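PDB 2AWI: PrgX from Enterococcus faecalis, which acts as a pheromone-responsive repressor that binds DNA and the peptide sex pheromone cCF10 to regulate plasmid conjugation. Local coordinates for the interface of chains A and B. Numbering follows the deposited sequence. Chains: chain A/B, PrgX.

Contact 1: the interface of chains A and B. Residues chain A 234, 259-260, 263; chain B 234, 263, 266-267.
B:Ile263 and A:Ile263 reach toward each other, tip to tip, at the middle of this apolar patch, where the C-terminal helical regions of two PrgX chains, classed as TPR-like in sequence, pack on each other. A contact of 3.5 Å runs from A:Ile263 CG1 to B:Ile263 CD1. The CG2 branch of each isoleucine takes a leucine at about a right angle. A:Leu234 CD1 lies 3.4 Å from B:Ile263 CG2, and its twin pairs B:Leu234 CD1 with A:Ile263 CG2 at the same 3.4 Å; both are tight for methyl groups. In B:Ile263, CG1 stands beside the backbone N (chi1 -68°) and CG2 opposite that N, which splits the two branches between the partner isoleucine and the partner leucine.

Farther out, A:Leu234 CD1 also touches B:Ile267 CG2 at 3.7 Å, just past the end of helix 251-266. On the other flank the amide of A:Asn259 comes against the B:Ile263 tip, with A:Asn259 ND2 3.3 Å from B:Ile263 CD1, and B:Ile266 CD1 approaches the same amide nitrogen more loosely. A:Ile260 CG1 borders B:Ile263 CD1 at 4.0 Å, one turn before A:Ile263 on helix 251-266. That helix supplies A:Asn259, A:Ile260 and A:Ile263 together, while A:Leu234 is presented by the neighbouring helix 230-248.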
loop_
_atom_site.group_PDB
_atom_site.type_symbol
_atom_site.label_atom_id
_atom_site.label_comp_id
_atom_site.label_asym_id
_atom_site.label_seq_id
_atom_site.Cartn_x
_atom_site.Cartn_y
_atom_site.Cartn_z
ATOM N N LEU A 234 -17.952 -5.060 9.276
ATOM C CA LEU A 234 -16.568 -4.712 9.008
ATOM C C LEU A 234 -15.657 -5.343 10.063
ATOM O O LEU A 234 -14.627 -5.936 9.742
ATOM C CB LEU A 234 -16.436 -3.189 9.034
ATOM C CG LEU A 234 -15.345 -2.473 8.249
ATOM C CD1 LEU A 234 -15.371 -2.926 6.801
ATOM C CD2 LEU A 234 -15.585 -0.963 8.349
ATOM N N ASN A 259 -5.682 -3.912 6.878
ATOM C CA ASN A 259 -6.332 -2.951 6.011
ATOM C C ASN A 259 -7.691 -2.525 6.575
ATOM O O ASN A 259 -8.115 -1.372 6.422
ATOM C CB ASN A 259 -6.487 -3.551 4.619
ATOM C CG ASN A 259 -7.066 -2.575 3.635
ATOM O OD1 ASN A 259 -6.760 -1.383 3.671
ATOM N ND2 ASN A 259 -7.903 -3.075 2.736
ATOM N N ILE A 260 -8.369 -3.452 7.242
ATOM C CA ILE A 260 -9.652 -3.129 7.834
ATOM C C ILE A 260 -9.443 -2.215 9.044
ATOM O O ILE A 260 -10.198 -1.260 9.244
ATOM C CB ILE A 260 -10.407 -4.412 8.225
ATOM C CG1 ILE A 260 -10.871 -5.117 6.942
ATOM C CG2 ILE A 260 -11.590 -4.086 9.136
ATOM C CD1 ILE A 260 -11.674 -6.364 7.175
ATOM N N ILE A 263 -9.202 1.177 7.821
ATOM C CA ILE A 263 -10.451 1.788 7.374
ATOM C C ILE A 263 -11.149 2.481 8.541
ATOM O O ILE A 263 -11.671 3.589 8.396
ATOM C CB ILE A 263 -11.402 0.735 6.771
ATOM C CG1 ILE A 263 -11.006 0.463 5.323
ATOM C CG2 ILE A 263 -12.830 1.211 6.835
ATOM C CD1 ILE A 263 -11.021 1.708 4.446
ATOM N N LEU B 234 -19.099 4.541 5.503
ATOM C CA LEU B 234 -17.962 4.153 4.689
ATOM C C LEU B 234 -18.074 4.723 3.273
ATOM O O LEU B 234 -17.083 5.168 2.692
ATOM C CB LEU B 234 -17.868 2.623 4.659
ATOM C CG LEU B 234 -16.563 1.973 4.201
ATOM C CD1 LEU B 234 -15.385 2.546 4.979
ATOM C CD2 LEU B 234 -16.666 0.468 4.404
ATOM N N ILE B 263 -12.403 -2.502 0.308
ATOM C CA ILE B 263 -13.065 -2.983 1.511
ATOM C C ILE B 263 -14.468 -3.520 1.233
ATOM O O ILE B 263 -14.832 -4.594 1.720
ATOM C CB ILE B 263 -13.159 -1.876 2.557
ATOM C CG1 ILE B 263 -11.759 -1.534 3.060
ATOM C CG2 ILE B 263 -14.024 -2.320 3.711
ATOM C CD1 ILE B 263 -11.054 -2.684 3.760
ATOM N N ILE B 266 -13.993 -6.774 -0.194
ATOM C CA ILE B 266 -13.521 -7.699 0.824
ATOM C C ILE B 266 -14.644 -8.220 1.721
ATOM O O ILE B 266 -14.742 -9.425 1.946
ATOM C CB ILE B 266 -12.436 -7.031 1.702
ATOM C CG1 ILE B 266 -11.123 -6.957 0.916
ATOM C CG2 ILE B 266 -12.277 -7.783 3.020
ATOM C CD1 ILE B 266 -9.978 -6.330 1.681
ATOM N N ILE B 267 -15.491 -7.325 2.229
ATOM C CA ILE B 267 -16.577 -7.741 3.116
ATOM C C ILE B 267 -17.818 -8.283 2.406
ATOM O O ILE B 267 -18.802 -8.620 3.051
ATOM C CB ILE B 267 -17.009 -6.603 4.070
ATOM C CG1 ILE B 267 -17.752 -5.506 3.297
ATOM C CG2 ILE B 267 -15.781 -6.043 4.784
ATOM C CD1 ILE B 267 -18.358 -4.430 4.193
#

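Contact 2: the interface of chains A and B. Residues chain A 107, 144-145, 149; chain B 14-15, 56.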
loop_
_atom_site.group_PDB
_atom_site.type_symbol
_atom_site.label_atom_id
_atom_site.label_comp_id
_atom_site.label_asym_id
_atom_site.label_seq_id
_atom_site.Cartn_x
_atom_site.Cartn_y
_atom_site.Cartn_z
ATOM N N LEU A 107 -36.705 -9.799 32.761
ATOM C CA LEU A 107 -35.480 -9.909 31.995
ATOM C C LEU A 107 -34.790 -8.551 31.923
ATOM O O LEU A 107 -33.566 -8.475 31.896
ATOM C CB LEU A 107 -35.785 -10.431 30.595
ATOM C CG LEU A 107 -36.364 -11.847 30.570
ATOM C CD1 LEU A 107 -36.752 -12.216 29.150
ATOM C CD2 LEU A 107 -35.345 -12.836 31.128
ATOM N N LYS A 144 -36.415 -23.418 31.287
ATOM C CA LYS A 144 -37.656 -23.794 30.612
ATOM C C LYS A 144 -37.907 -23.136 29.262
ATOM O O LYS A 144 -38.878 -23.469 28.591
ATOM C CB LYS A 144 -38.850 -23.476 31.511
ATOM C CG LYS A 144 -38.699 -23.908 32.951
ATOM C CD LYS A 144 -39.857 -23.374 33.784
ATOM C CE LYS A 144 -39.623 -23.574 35.274
ATOM N NZ LYS A 144 -40.736 -23.002 36.081
ATOM N N ARG A 145 -37.042 -22.208 28.865
ATOM C CA ARG A 145 -37.203 -21.473 27.612
ATOM C C ARG A 145 -37.217 -22.284 26.314
ATOM O O ARG A 145 -36.589 -23.338 26.225
ATOM C CB ARG A 145 -36.125 -20.393 27.534
ATOM C CG ARG A 145 -36.151 -19.425 28.720
ATOM C CD ARG A 145 -37.498 -18.705 28.794
ATOM N NE ARG A 145 -37.729 -17.882 27.608
ATOM C CZ ARG A 145 -37.143 -16.707 27.380
ATOM N NH1 ARG A 145 -36.289 -16.191 28.263
ATOM N NH2 ARG A 145 -37.395 -16.058 26.249
ATOM N N PHE A 149 -36.016 -13.633 23.028
ATOM C CA PHE A 149 -36.307 -12.293 22.540
ATOM C C PHE A 149 -35.070 -11.399 22.570
ATOM O O PHE A 149 -34.020 -11.796 23.071
ATOM C CB PHE A 149 -37.435 -11.673 23.377
ATOM C CG PHE A 149 -38.582 -12.619 23.643
ATOM C CD1 PHE A 149 -38.551 -13.482 24.737
ATOM C CD2 PHE A 149 -39.672 -12.679 22.771
ATOM C CE1 PHE A 149 -39.585 -14.393 24.962
ATOM C CE2 PHE A 149 -40.720 -13.591 22.982
ATOM C CZ PHE A 149 -40.674 -14.449 24.079
ATOM N N GLU B 14 -44.425 -18.090 27.756
ATOM C CA GLU B 14 -43.046 -18.453 27.464
ATOM C C GLU B 14 -42.172 -18.160 28.682
ATOM O O GLU B 14 -41.286 -18.940 29.026
ATOM C CB GLU B 14 -42.548 -17.659 26.253
ATOM C CG GLU B 14 -41.066 -17.829 25.939
ATOM C CD GLU B 14 -40.659 -19.278 25.775
ATOM O OE1 GLU B 14 -41.348 -20.014 25.037
ATOM O OE2 GLU B 14 -39.645 -19.683 26.375
ATOM N N LEU B 15 -42.441 -17.037 29.337
ATOM C CA LEU B 15 -41.677 -16.624 30.509
ATOM C C LEU B 15 -42.304 -17.137 31.797
ATOM O O LEU B 15 -41.903 -16.746 32.897
ATOM C CB LEU B 15 -41.580 -15.099 30.563
ATOM C CG LEU B 15 -41.033 -14.407 29.310
ATOM C CD1 LEU B 15 -41.039 -12.893 29.525
ATOM C CD2 LEU B 15 -39.620 -14.909 29.008
ATOM N N VAL B 56 -39.888 -7.613 27.659
ATOM C CA VAL B 56 -39.604 -7.674 26.229
ATOM C C VAL B 56 -39.886 -6.288 25.665
ATOM O O VAL B 56 -40.818 -5.616 26.101
ATOM C CB VAL B 56 -40.492 -8.724 25.527
ATOM C CG1 VAL B 56 -40.234 -8.726 24.020
ATOM C CG2 VAL B 56 -40.211 -10.092 26.117
#
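A:Arg145 and B:Glu14 form the polar, close-fitting end of this contact between chains, in which the helix-turn-helix region of chain B rests on the helical region of chain A. NE of A:Arg145 donates to OE2 of B:Glu14 at 2.9 Å, a salt bridge bent to 147° at the hydrogen. The carboxylate oxygen lies at the guanidinium edge, in its plane, and receives the N-H on its anti lone pair; the two flat groups are turned 48° apart. Over the centre of one guanidinium face sits the methyl CD2 of B:Leu15, 3.5 Å from A:Arg145 CZ, so the group is held at its edge by charge and on a face by carbon. Bends at chi2 and chi3 fold the arginine chain back to reach both.

Packing slackens away from this pair. A:Leu107 meets B:Leu15 tip to tip, its CD1 3.9 Å from B:Leu15 CD2. A:Lys144 lies at the margin and hides little surface. The ring of A:Phe149 puts CE1 3.9 Å from B:Glu14 CG, and at its other end B:Val56 CG2 stands above one ring face, offset toward the rim and 3.9 Å from A:Phe149 CG.

Contact 3: the interface of chains A and B. Residues chain A 14-15, 55-56; chain B 107, 145, 149, 151.
B:Arg145 reaches A:Glu14 and A:Leu15 at the tail of the first helix of chain A's helix-turn-helix region. Its CB passes 3.4 Å from A:Glu14 OE2, and CG, set beside the backbone N (chi1 -69°), starts a chain bent again at chi2 and chi3. CD of B:Arg145 runs past the same carboxylate oxygen and faces the backbone O of A:Glu14 at 3.5 Å. B:Arg145 NE then donates to A:Glu14 OE2 at 2.7 Å in a salt bridge; the bond is bent, 138° at the hydrogen, with the oxygen in the guanidinium plane and its anti lone pair in use. The carboxylate is twisted 60° from that plane. At the tip, B:Arg145 CZ lies under A:Leu15 CD2 at 3.6 Å, the methyl centred over one face; the same methyl also lies over NH1 and, a little farther off, NH2.

Beyond the arginine, B:Leu107 CD1 touches A:Leu15 CD2 at 3.8 Å. B:Phe149 puts CE1 against A:Glu14 CG at its rim, while its CB and the CG end of its ring meet the methyls of A:Val56. B:Ile151 CG2 comes 3.3 Å from the carbonyl O of A:Gly55. The site fastens the probable DNA-binding region of one chain to the helical region of the other, and so probably helps set where that region stands in the dimer.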
loop_
_atom_site.group_PDB
_atom_site.type_symbol
_atom_site.label_atom_id
_atom_site.label_comp_id
_atom_site.label_asym_id
_atom_site.label_seq_id
_atom_site.Cartn_x
_atom_site.Cartn_y
_atom_site.Cartn_z
ATOM N N GLU A 14 -49.563 20.650 10.906
ATOM C CA GLU A 14 -48.423 20.968 10.046
ATOM C C GLU A 14 -48.717 20.560 8.606
ATOM O O GLU A 14 -48.215 21.170 7.660
ATOM C CB GLU A 14 -47.170 20.226 10.515
ATOM C CG GLU A 14 -46.024 20.217 9.501
ATOM C CD GLU A 14 -45.526 21.605 9.163
ATOM O OE1 GLU A 14 -45.565 22.475 10.059
ATOM O OE2 GLU A 14 -45.080 21.828 8.016
ATOM N N LEU A 15 -49.516 19.510 8.449
ATOM C CA LEU A 15 -49.871 19.018 7.126
ATOM C C LEU A 15 -51.168 19.628 6.598
ATOM O O LEU A 15 -51.620 19.289 5.504
ATOM C CB LEU A 15 -49.971 17.491 7.155
ATOM C CG LEU A 15 -48.660 16.789 7.526
ATOM C CD1 LEU A 15 -48.849 15.283 7.506
ATOM C CD2 LEU A 15 -47.569 17.205 6.544
ATOM N N GLY A 55 -49.951 10.056 6.908
ATOM C CA GLY A 55 -48.892 9.730 5.968
ATOM C C GLY A 55 -47.519 9.737 6.629
ATOM O O GLY A 55 -46.497 9.723 5.944
ATOM N N VAL A 56 -47.496 9.756 7.965
ATOM C CA VAL A 56 -46.249 9.768 8.721
ATOM C C VAL A 56 -46.098 8.415 9.395
ATOM O O VAL A 56 -47.011 7.941 10.060
ATOM C CB VAL A 56 -46.258 10.887 9.797
ATOM C CG1 VAL A 56 -44.962 10.858 10.609
ATOM C CG2 VAL A 56 -46.447 12.232 9.125
ATOM N N LEU B 107 -48.655 11.918 2.015
ATOM C CA LEU B 107 -47.244 11.924 1.683
ATOM C C LEU B 107 -46.760 10.508 1.354
ATOM O O LEU B 107 -45.874 10.333 0.528
ATOM C CB LEU B 107 -46.461 12.507 2.852
ATOM C CG LEU B 107 -46.762 13.991 3.082
ATOM C CD1 LEU B 107 -46.137 14.423 4.395
ATOM C CD2 LEU B 107 -46.229 14.835 1.910
ATOM N N ARG B 145 -44.975 24.480 4.567
ATOM C CA ARG B 145 -44.448 23.538 5.548
ATOM C C ARG B 145 -43.364 24.197 6.393
ATOM O O ARG B 145 -42.606 25.027 5.897
ATOM C CB ARG B 145 -43.884 22.298 4.840
ATOM C CG ARG B 145 -44.944 21.419 4.175
ATOM C CD ARG B 145 -45.777 20.710 5.220
ATOM N NE ARG B 145 -44.938 19.901 6.100
ATOM C CZ ARG B 145 -44.403 18.729 5.765
ATOM N NH1 ARG B 145 -44.623 18.210 4.564
ATOM N NH2 ARG B 145 -43.625 18.090 6.627
ATOM N N PHE B 149 -40.874 15.351 8.416
ATOM C CA PHE B 149 -40.829 14.028 9.018
ATOM C C PHE B 149 -40.100 13.059 8.100
ATOM O O PHE B 149 -39.728 13.420 6.982
ATOM C CB PHE B 149 -42.262 13.551 9.279
ATOM C CG PHE B 149 -43.153 14.621 9.864
ATOM C CD1 PHE B 149 -43.878 15.478 9.031
ATOM C CD2 PHE B 149 -43.208 14.823 11.243
ATOM C CE1 PHE B 149 -44.639 16.523 9.562
ATOM C CE2 PHE B 149 -43.961 15.864 11.786
ATOM C CZ PHE B 149 -44.679 16.718 10.942
ATOM N N ILE B 151 -41.066 10.598 6.212
ATOM C CA ILE B 151 -41.642 10.467 4.879
ATOM C C ILE B 151 -41.258 11.635 3.970
ATOM O O ILE B 151 -41.236 11.496 2.743
ATOM C CB ILE B 151 -43.180 10.330 4.940
ATOM C CG1 ILE B 151 -43.727 10.027 3.542
ATOM C CG2 ILE B 151 -43.797 11.591 5.513
ATOM C CD1 ILE B 151 -43.145 8.774 2.913
#

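Contact 4: the interface of chains A and B. Residues chain A 41-43; chain B 42-44.
B:Ser43 buries the most surface here, fitting its backbone and CB against A:Ile42 and A:Pro41 in a short antiparallel bridge between the two helix-turn-helix regions. A:Ser43 and B:Ser43 are the bridged pair, their CA atoms 3.9 Å apart across the two-fold. B:Ser43 CA lies 3.3 Å from A:Ile42 O, and A:Ser43 CA has the matching approach to B:Ile42 O. A:Pro41 CB packs against B:Ser43 CB at 3.9 Å, though that proline is poorly ordered. In the B:Ser43 side chain it is CB that does the touching, and it also comes 3.7 Å from A:Ile42 O.

A:Ile42 is next in buried surface, and its carbonyl accepts a hydrogen bond across the contact. B:Val44 N donates to A:Ile42 O at 3.0 Å, with 154° at the hydrogen and the donor nearly in line with the C=O bond, at 165°. The two side chains lie alongside each other and point the same way; the nearest methyls, A:Ile42 CG2 and B:Val44 CG2, are a loose 4.2 Å apart. Most of the grip is therefore backbone to backbone. B:Val44 is the first residue of helix 44-54, and the bridged residues belong to the loop that leads into that helix from helix 29-36.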
loop_
_atom_site.group_PDB
_atom_site.type_symbol
_atom_site.label_atom_id
_atom_site.label_comp_id
_atom_site.label_asym_id
_atom_site.label_seq_id
_atom_site.Cartn_x
_atom_site.Cartn_y
_atom_site.Cartn_z
ATOM N N PRO A 41 -57.140 7.580 26.343
ATOM C CA PRO A 41 -56.205 6.606 25.780
ATOM C C PRO A 41 -56.544 6.274 24.329
ATOM O O PRO A 41 -57.716 6.192 23.958
ATOM C CB PRO A 41 -56.372 5.397 26.700
ATOM C CG PRO A 41 -56.740 6.016 28.008
ATOM C CD PRO A 41 -57.735 7.073 27.591
ATOM N N ILE A 42 -55.511 6.088 23.518
ATOM C CA ILE A 42 -55.691 5.756 22.119
ATOM C C ILE A 42 -55.241 4.310 21.912
ATOM O O ILE A 42 -54.210 3.887 22.434
ATOM C CB ILE A 42 -54.877 6.725 21.225
ATOM C CG1 ILE A 42 -54.990 6.318 19.755
ATOM C CG2 ILE A 42 -53.420 6.755 21.677
ATOM C CD1 ILE A 42 -54.323 7.298 18.802
ATOM N N SER A 43 -56.029 3.540 21.173
ATOM C CA SER A 43 -55.683 2.151 20.927
ATOM C C SER A 43 -54.609 2.071 19.843
ATOM O O SER A 43 -54.452 2.993 19.040
ATOM C CB SER A 43 -56.920 1.381 20.483
ATOM O OG SER A 43 -57.092 1.501 19.086
ATOM N N ILE B 42 -56.185 -2.726 22.550
ATOM C CA ILE B 42 -55.338 -2.322 23.662
ATOM C C ILE B 42 -54.781 -0.913 23.459
ATOM O O ILE B 42 -54.364 -0.547 22.359
ATOM C CB ILE B 42 -54.178 -3.328 23.834
ATOM C CG1 ILE B 42 -53.225 -2.862 24.934
ATOM C CG2 ILE B 42 -53.450 -3.502 22.510
ATOM C CD1 ILE B 42 -52.142 -3.867 25.254
ATOM N N SER B 43 -54.784 -0.115 24.519
ATOM C CA SER B 43 -54.278 1.243 24.409
ATOM C C SER B 43 -52.757 1.193 24.333
ATOM O O SER B 43 -52.139 0.210 24.735
ATOM C CB SER B 43 -54.703 2.072 25.618
ATOM O OG SER B 43 -53.862 1.809 26.724
ATOM N N VAL B 44 -52.157 2.256 23.816
ATOM C CA VAL B 44 -50.713 2.309 23.702
ATOM C C VAL B 44 -50.080 2.277 25.087
ATOM O O VAL B 44 -49.027 1.679 25.284
ATOM C CB VAL B 44 -50.268 3.575 22.951
ATOM C CG1 VAL B 44 -48.748 3.705 22.983
ATOM C CG2 VAL B 44 -50.769 3.510 21.512
#

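Contacts 2 and 3 are two-fold twins, about 38 Å apart between the centres of their C-alpha atoms: B:Glu14, B:Leu15, B:Val56, A:Leu107, A:Arg145 and A:Phe149 serve in contact 2, with the letters exchanged in contact 3. Contact 4 lies about 25 Å from contact 2 and 23 Å from contact 3, joining the helix-turn-helix regions to each other, whereas contact 1, some 46 Å from contact 4, joins helices 230-248 and 251-266 of the two chains. Contact 1 is about 37 Å from both twins. The two chains thus touch at both ends and cross-link in between, which suggests an intertwined dimer within the deposited tetramer.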